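Local coordinates for protein nucleoporin NUP82 (Chaetomium thermophilum, PDB 5CWW) that probably serves as a structural component of the nuclear pore complex and helps dock transport factors, this chain being its N-terminal beta-propeller domain, at residues R362-D374 and I443-S455. Sequence-based numbering, arbitrary orientation. Where two conformers were deposited one is given.
Sequences RPGLVPKLQGPFD and IDGVEAQWLPPRS
Pro363 and Trp450 meet at one end of an antiparallel pairing of two loop-like segments at a blade junction of the beta-propeller, where 362-374 carries the short, weakly bonded edge strand 369-370 of one sheet and leads into strand 374-376 of the next. Pro363, behind a cis peptide bond, lays CD over the six-membered ring of Trp450, 3.8 Å from its centroid and 12° off the normal, a CH-pi contact. Trp450 NE1 also gives a weak, bent hydrogen bond to Gly364 O (3.1 Å, 127°), while Trp333 of helix 321-338 meets the same indole. Mid-segment, Lys368 N donates to Gln449 O at 2.7 Å, and a water links Val366 O to Leu451 N. Farther along, Gln370 reaches across with CG anti to its carbonyl carbon (chi1 -60°) and an extended chain. Gln370 NE2 donates a hydrogen bond to Glu447 O at 3.0 Å, approaching nearly in line with that carbonyl; Gln370 OE1 accepts from a second water (2.8 Å) that in turn accepts from Glu447 N. Beyond it, Phe373 CZ rests on Val446 CG2 at 3.8 Å. Replacing Trp450 with an alanine would probably open a gap beside Pro363 and leave Gly364 O without its indole donor. Both ends of the buried Gln370 amide are engaged, one directly and one through water, which probably fixes which way round the amide lies and matches the backbone of Glu447 at both N and O.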
ATOM      1  N   ARG B 362       9.171  12.823 -18.939  1.00 62.68           N
ATOM      2  CA  ARG B 362       7.964  13.613 -19.179  1.00 64.17           C
ATOM      3  C   ARG B 362       6.736  12.706 -19.114  1.00 58.95           C
ATOM      4  O   ARG B 362       6.829  11.524 -19.441  1.00 57.15           O
ATOM      5  CB  ARG B 362       8.034  14.308 -20.537  1.00 74.32           C
ATOM      6  CG  ARG B 362       9.332  15.055 -20.789  1.00 85.75           C
ATOM      7  CD  ARG B 362       9.403  15.569 -22.215  1.00 96.91           C
ATOM      8  NE  ARG B 362      10.741  16.039 -22.561  1.00106.63           N
ATOM      9  CZ  ARG B 362      11.083  16.517 -23.754  1.00114.81           C
ATOM     10  NH1 ARG B 362      10.185  16.592 -24.728  1.00117.86           N
ATOM     11  NH2 ARG B 362      12.326  16.922 -23.974  1.00117.76           N
ATOM     12  N   PRO B 363       5.577  13.248 -18.694  1.00 59.73           N
ATOM     13  CA  PRO B 363       5.347  14.628 -18.251  1.00 60.18           C
ATOM     14  C   PRO B 363       6.003  14.926 -16.906  1.00 58.54           C
ATOM     15  O   PRO B 363       6.276  16.086 -16.600  1.00 59.83           O
ATOM     16  CB  PRO B 363       3.816  14.717 -18.135  1.00 59.96           C
ATOM     17  CG  PRO B 363       3.283  13.526 -18.856  1.00 59.28           C
ATOM     18  CD  PRO B 363       4.326  12.473 -18.723  1.00 58.56           C
ATOM     19  N   GLY B 364       6.252  13.881 -16.120  1.00 55.28           N
ATOM     20  CA  GLY B 364       6.907  14.023 -14.832  1.00 53.56           C
ATOM     21  C   GLY B 364       7.180  12.669 -14.207  1.00 53.87           C
ATOM     22  O   GLY B 364       6.649  11.657 -14.660  1.00 52.86           O
ATOM     23  N   LEU B 365       8.002  12.645 -13.163  1.00 55.38           N
ATOM     24  CA  LEU B 365       8.378  11.389 -12.521  1.00 54.60           C
ATOM     25  C   LEU B 365       7.291  10.891 -11.577  1.00 51.35           C
ATOM     26  O   LEU B 365       7.110   9.684 -11.403  1.00 51.85           O
ATOM     27  CB  LEU B 365       9.688  11.551 -11.747  1.00 57.45           C
ATOM     28  CG  LEU B 365      10.911  12.041 -12.525  1.00 59.33           C
ATOM     29  CD1 LEU B 365      12.157  11.908 -11.657  1.00 60.70           C
ATOM     30  CD2 LEU B 365      11.089  11.295 -13.838  1.00 59.82           C
ATOM     31  N   VAL B 366       6.570  11.827 -10.969  1.00 48.84           N
ATOM     32  CA  VAL B 366       5.570  11.496  -9.964  1.00 46.85           C
ATOM     33  C   VAL B 366       4.171  11.567 -10.571  1.00 47.73           C
ATOM     34  O   VAL B 366       3.730  12.637 -10.985  1.00 48.16           O
ATOM     35  CB  VAL B 366       5.664  12.441  -8.753  1.00 47.86           C
ATOM     36  CG1 VAL B 366       4.669  12.042  -7.669  1.00 46.89           C
ATOM     37  CG2 VAL B 366       7.085  12.441  -8.199  1.00 50.44           C
ATOM     38  N   PRO B 367       3.467  10.426 -10.640  1.00 47.71           N
ATOM     39  CA  PRO B 367       2.102  10.481 -11.167  1.00 48.92           C
ATOM     40  C   PRO B 367       1.131  11.109 -10.176  1.00 47.26           C
ATOM     41  O   PRO B 367       1.454  11.259  -8.997  1.00 47.36           O
ATOM     42  CB  PRO B 367       1.762   9.011 -11.416  1.00 48.97           C
ATOM     43  CG  PRO B 367       2.593   8.263 -10.459  1.00 48.67           C
ATOM     44  CD  PRO B 367       3.859   9.053 -10.276  1.00 49.00           C
ATOM     45  N   LYS B 368      -0.040  11.491 -10.664  1.00 45.58           N
ATOM     46  CA  LYS B 368      -1.082  12.035  -9.810  1.00 46.42           C
ATOM     47  C   LYS B 368      -1.560  10.985  -8.818  1.00 43.97           C
ATOM     48  O   LYS B 368      -1.665   9.803  -9.152  1.00 44.94           O
ATOM     49  CB  LYS B 368      -2.258  12.529 -10.655  1.00 49.33           C
ATOM     50  CG  LYS B 368      -3.415  13.089  -9.843  1.00 51.83           C
ATOM     51  CD  LYS B 368      -4.573  13.507 -10.733  1.00 56.28           C
ATOM     52  CE  LYS B 368      -5.774  13.915  -9.901  1.00 60.77           C
ATOM     53  NZ  LYS B 368      -6.886  14.414 -10.745  1.00 63.47           N
ATOM     54  N   LEU B 369      -1.840  11.412  -7.593  1.00 41.45           N
ATOM     55  CA  LEU B 369      -2.468  10.528  -6.623  1.00 40.21           C
ATOM     56  C   LEU B 369      -3.958  10.459  -6.921  1.00 41.83           C
ATOM     57  O   LEU B 369      -4.648  11.477  -6.896  1.00 42.33           O
ATOM     58  CB  LEU B 369      -2.238  11.012  -5.191  1.00 41.03           C
ATOM     59  CG  LEU B 369      -2.791  10.075  -4.110  1.00 42.50           C
ATOM     60  CD1 LEU B 369      -2.065   8.735  -4.121  1.00 41.05           C
ATOM     61  CD2 LEU B 369      -2.706  10.720  -2.739  1.00 42.98           C
ATOM     62  N   GLN B 370      -4.440   9.258  -7.221  1.00 43.54           N
ATOM     63  CA  GLN B 370      -5.843   9.043  -7.549  1.00 46.69           C
ATOM     64  C   GLN B 370      -6.611   8.534  -6.336  1.00 45.21           C
ATOM     65  O   GLN B 370      -6.261   7.503  -5.763  1.00 45.21           O
ATOM     66  CB  GLN B 370      -5.977   8.052  -8.707  1.00 48.26           C
ATOM     67  CG  GLN B 370      -5.289   8.505  -9.982  1.00 48.92           C
ATOM     68  CD  GLN B 370      -5.503   7.546 -11.132  1.00 49.58           C
ATOM     69  OE1 GLN B 370      -6.612   7.059 -11.347  1.00 50.88           O
ATOM     70  NE2 GLN B 370      -4.438   7.261 -11.876  1.00 47.58           N
ATOM     71  N   GLY B 371      -7.656   9.266  -5.955  1.00 43.77           N
ATOM     72  CA  GLY B 371      -8.497   8.894  -4.831  1.00 43.68           C
ATOM     73  C   GLY B 371      -8.760  10.075  -3.913  1.00 45.82           C
ATOM     74  O   GLY B 371      -8.327  11.189  -4.199  1.00 46.11           O
ATOM     75  N   PRO B 372      -9.483   9.844  -2.805  1.00 50.05           N
ATOM     76  CA  PRO B 372     -10.048   8.550  -2.401  1.00 50.70           C
ATOM     77  C   PRO B 372     -11.109   8.053  -3.376  1.00 50.25           C
ATOM     78  O   PRO B 372     -11.983   8.822  -3.768  1.00 50.43           O
ATOM     79  CB  PRO B 372     -10.682   8.841  -1.033  1.00 52.69           C
ATOM     80  CG  PRO B 372     -10.224  10.198  -0.634  1.00 53.52           C
ATOM     81  CD  PRO B 372      -9.855  10.925  -1.880  1.00 53.33           C
ATOM     82  N   PHE B 373     -11.025   6.786  -3.768  1.00 48.90           N
ATOM     83  CA  PHE B 373     -12.016   6.196  -4.656  1.00 49.65           C
ATOM     84  C   PHE B 373     -13.379   6.122  -3.982  1.00 49.89           C
ATOM     85  O   PHE B 373     -13.489   5.702  -2.829  1.00 50.76           O
ATOM     86  CB  PHE B 373     -11.584   4.796  -5.095  1.00 47.22           C
ATOM     87  CG  PHE B 373     -10.552   4.792  -6.183  1.00 45.71           C
ATOM     88  CD1 PHE B 373      -9.224   5.058  -5.898  1.00 45.91           C
ATOM     89  CD2 PHE B 373     -10.910   4.515  -7.491  1.00 46.42           C
ATOM     90  CE1 PHE B 373      -8.273   5.055  -6.898  1.00 46.02           C
ATOM     91  CE2 PHE B 373      -9.962   4.506  -8.497  1.00 46.53           C
ATOM     92  CZ  PHE B 373      -8.642   4.778  -8.199  1.00 46.24           C
ATOM     93  N   ASP B 374     -14.417   6.531  -4.704  0.50 55.82           N
ATOM     94  CA  ASP B 374     -15.783   6.367  -4.229  0.50 50.60           C
ATOM     95  C   ASP B 374     -16.262   4.956  -4.545  0.50 60.45           C
ATOM     96  O   ASP B 374     -16.160   4.501  -5.683  0.50 55.99           O
ATOM     97  CB  ASP B 374     -16.712   7.401  -4.867  0.50 60.63           C
ATOM     98  CG  ASP B 374     -18.131   7.310  -4.341  0.50 59.08           C
ATOM     99  OD1 ASP B 374     -18.367   7.735  -3.193  0.50 60.97           O
ATOM    100  OD2 ASP B 374     -19.009   6.815  -5.078  0.50 61.80           O
ATOM    101  N   ILE B 443     -14.412  -0.616 -13.136  1.00 52.10           N
ATOM    102  CA  ILE B 443     -15.197  -0.455 -14.354  1.00 55.54           C
ATOM    103  C   ILE B 443     -14.629   0.632 -15.258  1.00 55.74           C
ATOM    104  O   ILE B 443     -14.632   0.500 -16.481  1.00 57.55           O
ATOM    105  CB  ILE B 443     -16.665  -0.101 -14.022  1.00 60.10           C
ATOM    106  CG1 ILE B 443     -17.274  -1.148 -13.082  1.00 61.23           C
ATOM    107  CG2 ILE B 443     -17.497   0.031 -15.291  1.00 63.10           C
ATOM    108  CD1 ILE B 443     -17.247  -2.566 -13.620  1.00 62.73           C
ATOM    109  N   ASP B 444     -14.144   1.709 -14.651  1.00 54.09           N
ATOM    110  CA  ASP B 444     -13.675   2.860 -15.410  1.00 55.19           C
ATOM    111  C   ASP B 444     -12.269   2.637 -15.954  1.00 53.72           C
ATOM    112  O   ASP B 444     -11.930   3.123 -17.031  1.00 53.68           O
ATOM    113  CB  ASP B 444     -13.723   4.117 -14.541  1.00 57.57           C
ATOM    114  CG  ASP B 444     -15.146   4.531 -14.196  1.00 62.20           C
ATOM    115  OD1 ASP B 444     -16.055   4.284 -15.019  1.00 65.32           O
ATOM    116  OD2 ASP B 444     -15.359   5.096 -13.105  1.00 62.32           O
ATOM    117  N   GLY B 445     -11.454   1.905 -15.205  1.00 53.80           N
ATOM    118  CA  GLY B 445     -10.116   1.564 -15.649  1.00 54.02           C
ATOM    119  C   GLY B 445      -9.092   2.593 -15.224  1.00 54.90           C
ATOM    120  O   GLY B 445      -8.936   3.631 -15.867  1.00 56.14           O
ATOM    121  N   VAL B 446      -8.397   2.308 -14.128  1.00 53.32           N
ATOM    122  CA  VAL B 446      -7.320   3.168 -13.663  1.00 52.70           C
ATOM    123  C   VAL B 446      -6.203   3.199 -14.698  1.00 51.77           C
ATOM    124  O   VAL B 446      -5.738   2.155 -15.155  1.00 52.98           O
ATOM    125  CB  VAL B 446      -6.764   2.696 -12.308  1.00 51.65           C
ATOM    126  CG1 VAL B 446      -5.564   3.552 -11.874  1.00 50.57           C
ATOM    127  CG2 VAL B 446      -7.854   2.743 -11.255  1.00 53.24           C
ATOM    128  N   GLU B 447      -5.792   4.406 -15.073  1.00 51.01           N
ATOM    129  CA  GLU B 447      -4.768   4.593 -16.091  1.00 50.28           C
ATOM    130  C   GLU B 447      -3.784   5.685 -15.687  1.00 49.34           C
ATOM    131  O   GLU B 447      -3.971   6.368 -14.678  1.00 46.73           O
ATOM    132  CB  GLU B 447      -5.415   4.936 -17.434  1.00 55.24           C
ATOM    133  CG  GLU B 447      -6.346   6.138 -17.381  1.00 59.51           C
ATOM    134  CD  GLU B 447      -7.026   6.410 -18.709  1.00 65.27           C
ATOM    135  OE1 GLU B 447      -6.510   5.951 -19.752  1.00 67.24           O
ATOM    136  OE2 GLU B 447      -8.083   7.074 -18.708  1.00 68.10           O
ATOM    137  N   ALA B 448      -2.739   5.844 -16.493  1.00 49.88           N
ATOM    138  CA  ALA B 448      -1.701   6.833 -16.237  1.00 49.87           C
ATOM    139  C   ALA B 448      -2.290   8.232 -16.145  1.00 50.92           C
ATOM    140  O   ALA B 448      -3.023   8.665 -17.034  1.00 53.25           O
ATOM    141  CB  ALA B 448      -0.652   6.778 -17.323  1.00 50.66           C
ATOM    142  N   GLN B 449      -1.971   8.931 -15.061  1.00 49.47           N
ATOM    143  CA  GLN B 449      -2.383  10.319 -14.901  1.00 50.08           C
ATOM    144  C   GLN B 449      -1.355  11.123 -14.112  1.00 48.78           C
ATOM    145  O   GLN B 449      -0.735  10.621 -13.170  1.00 48.47           O
ATOM    146  CB  GLN B 449      -3.747  10.402 -14.209  1.00 53.85           C
ATOM    147  CG  GLN B 449      -4.898   9.886 -15.060  1.00 57.75           C
ATOM    148  CD  GLN B 449      -6.259  10.283 -14.523  1.00 62.53           C
ATOM    149  OE1 GLN B 449      -6.420  11.346 -13.918  1.00 64.15           O
ATOM    150  NE2 GLN B 449      -7.250   9.429 -14.744  1.00 63.86           N
ATOM    151  N   TRP B 450      -1.177  12.371 -14.532  1.00 49.52           N
ATOM    152  CA  TRP B 450      -0.317  13.326 -13.847  1.00 49.32           C
ATOM    153  C   TRP B 450      -1.102  14.594 -13.560  1.00 51.97           C
ATOM    154  O   TRP B 450      -2.106  14.870 -14.216  1.00 52.56           O
ATOM    155  CB  TRP B 450       0.913  13.667 -14.691  1.00 50.88           C
ATOM    156  CG  TRP B 450       1.832  12.517 -14.964  1.00 50.21           C
ATOM    157  CD1 TRP B 450       2.991  12.228 -14.312  1.00 50.93           C
ATOM    158  CD2 TRP B 450       1.676  11.509 -15.972  1.00 49.21           C
ATOM    159  NE1 TRP B 450       3.569  11.102 -14.847  1.00 50.39           N
ATOM    160  CE2 TRP B 450       2.781  10.642 -15.867  1.00 49.35           C
ATOM    161  CE3 TRP B 450       0.711  11.256 -16.949  1.00 47.69           C
ATOM    162  CZ2 TRP B 450       2.947   9.537 -16.702  1.00 48.08           C
ATOM    163  CZ3 TRP B 450       0.877  10.159 -17.780  1.00 47.78           C
ATOM    164  CH2 TRP B 450       1.988   9.314 -17.650  1.00 47.75           C
ATOM    165  N   LEU B 451      -0.644  15.373 -12.587  1.00 51.17           N
ATOM    166  CA  LEU B 451      -1.212  16.694 -12.363  1.00 52.63           C
ATOM    167  C   LEU B 451      -0.915  17.577 -13.571  1.00 53.79           C
ATOM    168  O   LEU B 451      -0.006  17.284 -14.340  1.00 53.55           O
ATOM    169  CB  LEU B 451      -0.648  17.318 -11.090  1.00 52.39           C
ATOM    170  CG  LEU B 451      -1.105  16.673  -9.781  1.00 51.38           C
ATOM    171  CD1 LEU B 451      -0.215  17.124  -8.632  1.00 54.30           C
ATOM    172  CD2 LEU B 451      -2.562  17.017  -9.499  1.00 50.71           C
ATOM    173  N   PRO B 452      -1.688  18.660 -13.750  1.00 55.89           N
ATOM    174  CA  PRO B 452      -1.469  19.548 -14.898  1.00 57.86           C
ATOM    175  C   PRO B 452      -0.111  20.247 -14.872  1.00 59.07           C
ATOM    176  O   PRO B 452       0.480  20.388 -13.803  1.00 57.88           O
ATOM    177  CB  PRO B 452      -2.594  20.581 -14.768  1.00 58.90           C
ATOM    178  CG  PRO B 452      -3.608  19.959 -13.893  1.00 57.46           C
ATOM    179  CD  PRO B 452      -2.878  19.045 -12.973  1.00 56.22           C
ATOM    180  N   PRO B 453       0.382  20.682 -16.042  1.00 63.00           N
ATOM    181  CA  PRO B 453       1.552  21.563 -16.072  1.00 65.29           C
ATOM    182  C   PRO B 453       1.159  22.988 -15.696  1.00 69.86           C
ATOM    183  O   PRO B 453      -0.021  23.330 -15.779  1.00 70.99           O
ATOM    184  CB  PRO B 453       2.018  21.479 -17.524  1.00 65.39           C
ATOM    185  CG  PRO B 453       0.770  21.215 -18.292  1.00 65.66           C
ATOM    186  CD  PRO B 453      -0.092  20.356 -17.400  1.00 63.47           C
ATOM    187  N   ARG B 454       2.125  23.802 -15.290  1.00 75.16           N
ATOM    188  CA  ARG B 454       1.844  25.186 -14.920  1.00 80.96           C
ATOM    189  C   ARG B 454       1.409  26.005 -16.134  1.00 87.71           C
ATOM    190  O   ARG B 454       0.859  27.098 -15.989  1.00 88.09           O
ATOM    191  CB  ARG B 454       3.072  25.819 -14.265  1.00 83.24           C
ATOM    192  CG  ARG B 454       3.444  25.177 -12.940  1.00 83.88           C
ATOM    193  CD  ARG B 454       4.677  25.815 -12.332  1.00 87.02           C
ATOM    194  NE  ARG B 454       5.071  25.154 -11.089  1.00 87.65           N
ATOM    195  CZ  ARG B 454       4.551  25.419  -9.894  1.00 88.46           C
ATOM    196  NH1 ARG B 454       3.601  26.335  -9.758  1.00 90.47           N
ATOM    197  NH2 ARG B 454       4.984  24.760  -8.828  1.00 87.40           N
ATOM    198  N   SER B 455       1.655  25.468 -17.325  1.00 91.20           N
ATOM    199  CA  SER B 455       1.251  26.116 -18.567  1.00 98.12           C
ATOM    200  C   SER B 455      -0.266  26.277 -18.636  1.00101.30           C
ATOM    201  O   SER B 455      -0.773  27.255 -19.181  1.00103.27           O
ATOM    202  CB  SER B 455       1.744  25.308 -19.771  1.00 98.67           C
ATOM    203  OG  SER B 455       3.133  25.048 -19.681  1.00 97.49           O
TER
HETATM  204  O   HOH W   1       1.764  14.666 -10.902  1.00 45.96           O
HETATM  205  O   HOH W   2      -7.148   6.738 -14.117  1.00 43.43           O